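Local coordinates for protein EmrA (Aquifex aeolicus, PDB 4TKO) that serves as the periplasmic adaptor of a major facilitator superfamily multidrug efflux pump and probably takes part in exporting xenobiotics, at residues Glu33-Leu38 / Leu48-Pro53. Sequence-based numbering, arbitrary orientation.
Sequences EVYKDL and LAKLDP
Two backbone bonds fix the antiparallel register of Glu-33 to Leu-38 against Leu-48 to Pro-53. Tyr-35 N donates to Leu-48 O over 2.8 Å, approaching from above the carbonyl plane, whereas Lys-50 N meets Glu-33 O at 3.0 Å within that carbonyl's plane. A weak bond from Glu-33 N to Lys-50 O closes the hydrogen-bonded pair. Where the first strand gives way to a turn, Lys-36 N adds a second, weak bond to Leu-48 O, so that one carbonyl holds two successive amides. Between the Glu-33/Lys-50 pair and the Tyr-35 to Leu-48 bond, Val-34 faces Ala-49 as a non-hydrogen-bonded pair, their CA atoms 4.4 Å apart.

The pairing is a worked example of how a small sheet in the barrel-sandwich hybrid, the lipoyl-like domain of membrane fusion proteins, carries the ends of the long helical hairpin: strand 47-51, between 29-34 and 221-223, leads into helix 54-68, with Asp-52 capping a backbone N of the intervening turn, and 221-223 follows helix 202-218.

Tyr-35, with CG beside its own backbone N (chi1 -59°), lays its ring along the second strand: CD2 lies 3.9 Å from Ala-49 N, and CE2 approaches Lys-50 CB. The Tyr-35 and Lys-50 side chains cross obliquely, and the bent lysine runs past the hydroxyl, with Lys-50 CD 3.7 Å from Tyr-35 OH. At the next residue, Lys-36 crosses Leu-48 at about a right angle, Lys-36 CG touching Leu-48 CD2 at 3.7 Å, while the Lys-36 ammonium group reaches on to a salt bridge with Glu-46. Leu-48 and Ala-49 are buried, both packing on Phe-248 of strand 246-251.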
loop_
_atom_site.group_PDB
_atom_site.type_symbol
_atom_site.label_atom_id
_atom_site.label_comp_id
_atom_site.label_asym_id
_atom_site.label_seq_id
_atom_site.Cartn_x
_atom_site.Cartn_y
_atom_site.Cartn_z
ATOM N N GLU A 33 20.808 25.277 2.567
ATOM C CA GLU A 33 22.123 24.839 3.030
ATOM C C GLU A 33 22.925 24.217 1.895
ATOM O O GLU A 33 22.394 23.441 1.098
ATOM C CB GLU A 33 21.992 23.832 4.168
ATOM C CG GLU A 33 21.276 24.352 5.384
ATOM C CD GLU A 33 22.100 25.380 6.130
ATOM O OE1 GLU A 33 23.305 25.534 5.806
ATOM O OE2 GLU A 33 21.538 26.035 7.036
ATOM N N VAL A 34 24.207 24.554 1.829
ATOM C CA VAL A 34 25.115 23.939 0.870
ATOM C C VAL A 34 26.286 23.289 1.600
ATOM O O VAL A 34 27.067 23.963 2.253
ATOM C CB VAL A 34 25.639 24.962 -0.138
ATOM C CG1 VAL A 34 26.512 24.276 -1.171
ATOM C CG2 VAL A 34 24.475 25.650 -0.812
ATOM N N TYR A 35 26.395 21.976 1.503
ATOM C CA TYR A 35 27.373 21.255 2.298
ATOM C C TYR A 35 28.691 21.023 1.566
ATOM O O TYR A 35 29.705 20.708 2.186
ATOM C CB TYR A 35 26.790 19.917 2.734
ATOM C CG TYR A 35 25.525 20.063 3.535
ATOM C CD1 TYR A 35 25.464 20.934 4.614
ATOM C CD2 TYR A 35 24.382 19.350 3.206
ATOM C CE1 TYR A 35 24.302 21.085 5.345
ATOM C CE2 TYR A 35 23.217 19.490 3.940
ATOM C CZ TYR A 35 23.185 20.355 5.008
ATOM O OH TYR A 35 22.026 20.501 5.736
ATOM N N LYS A 36 28.667 21.160 0.246
ATOM C CA LYS A 36 29.819 20.830 -0.588
ATOM C C LYS A 36 30.016 21.963 -1.563
ATOM O O LYS A 36 29.073 22.685 -1.863
ATOM C CB LYS A 36 29.626 19.503 -1.340
ATOM C CG LYS A 36 29.707 18.258 -0.453
ATOM C CD LYS A 36 30.851 18.376 0.542
ATOM C CE LYS A 36 31.383 17.014 0.991
ATOM N NZ LYS A 36 30.558 16.368 2.046
ATOM N N ASP A 37 31.243 22.146 -2.035
ATOM C CA ASP A 37 31.515 23.246 -2.944
ATOM C C ASP A 37 32.396 22.729 -4.059
ATOM O O ASP A 37 32.853 21.585 -4.016
ATOM C CB ASP A 37 32.169 24.418 -2.207
ATOM C CG ASP A 37 32.062 25.747 -2.974
ATOM O OD1 ASP A 37 31.746 25.737 -4.184
ATOM O OD2 ASP A 37 32.304 26.813 -2.361
ATOM N N LEU A 38 32.580 23.570 -5.071
ATOM C CA LEU A 38 33.476 23.303 -6.191
ATOM C C LEU A 38 34.797 22.738 -5.687
ATOM O O LEU A 38 35.379 23.270 -4.749
ATOM C CB LEU A 38 33.715 24.587 -6.989
ATOM C CG LEU A 38 34.731 24.556 -8.128
ATOM C CD1 LEU A 38 34.154 23.874 -9.347
ATOM C CD2 LEU A 38 35.152 25.963 -8.462
ATOM N N LEU A 48 24.904 16.933 -0.339
ATOM C CA LEU A 48 25.592 18.021 -1.009
ATOM C C LEU A 48 24.898 19.312 -0.692
ATOM O O LEU A 48 25.547 20.346 -0.549
ATOM C CB LEU A 48 25.626 17.800 -2.521
ATOM C CG LEU A 48 26.092 16.412 -2.973
ATOM C CD1 LEU A 48 25.942 16.267 -4.462
ATOM C CD2 LEU A 48 27.543 16.147 -2.573
ATOM N N ALA A 49 23.574 19.252 -0.564
ATOM C CA ALA A 49 22.783 20.453 -0.333
ATOM C C ALA A 49 21.398 20.099 0.156
ATOM O O ALA A 49 21.012 18.938 0.128
ATOM C CB ALA A 49 22.698 21.254 -1.579
ATOM N N LYS A 50 20.632 21.094 0.591
ATOM C CA LYS A 50 19.355 20.792 1.216
ATOM C C LYS A 50 18.336 21.887 0.954
ATOM O O LYS A 50 18.681 23.069 0.932
ATOM C CB LYS A 50 19.566 20.581 2.720
ATOM C CG LYS A 50 18.313 20.494 3.548
ATOM C CD LYS A 50 18.509 21.231 4.874
ATOM C CE LYS A 50 17.868 20.473 6.030
ATOM N NZ LYS A 50 18.643 19.242 6.370
ATOM N N LEU A 51 17.086 21.488 0.732
ATOM C CA LEU A 51 15.997 22.441 0.537
ATOM C C LEU A 51 15.189 22.633 1.822
ATOM O O LEU A 51 15.195 21.789 2.713
ATOM C CB LEU A 51 15.080 21.982 -0.586
ATOM C CG LEU A 51 15.686 21.770 -1.991
ATOM C CD1 LEU A 51 14.630 21.314 -2.992
ATOM C CD2 LEU A 51 16.377 23.027 -2.502
ATOM N N ASP A 52 14.510 23.764 1.925
ATOM C CA ASP A 52 13.572 24.005 3.016
ATOM C C ASP A 52 12.337 23.102 2.871
ATOM O O ASP A 52 11.598 23.218 1.896
ATOM C CB ASP A 52 13.165 25.479 3.021
ATOM C CG ASP A 52 12.129 25.809 4.089
ATOM O OD1 ASP A 52 12.062 25.077 5.100
ATOM O OD2 ASP A 52 11.400 26.821 3.920
ATOM N N PRO A 53 12.099 22.208 3.840
ATOM C CA PRO A 53 11.052 21.196 3.658
ATOM C C PRO A 53 9.683 21.536 4.242
ATOM O O PRO A 53 8.779 20.722 4.107
ATOM C CB PRO A 53 11.625 19.999 4.405
ATOM C CG PRO A 53 12.327 20.640 5.569
ATOM C CD PRO A 53 12.825 22.000 5.101
#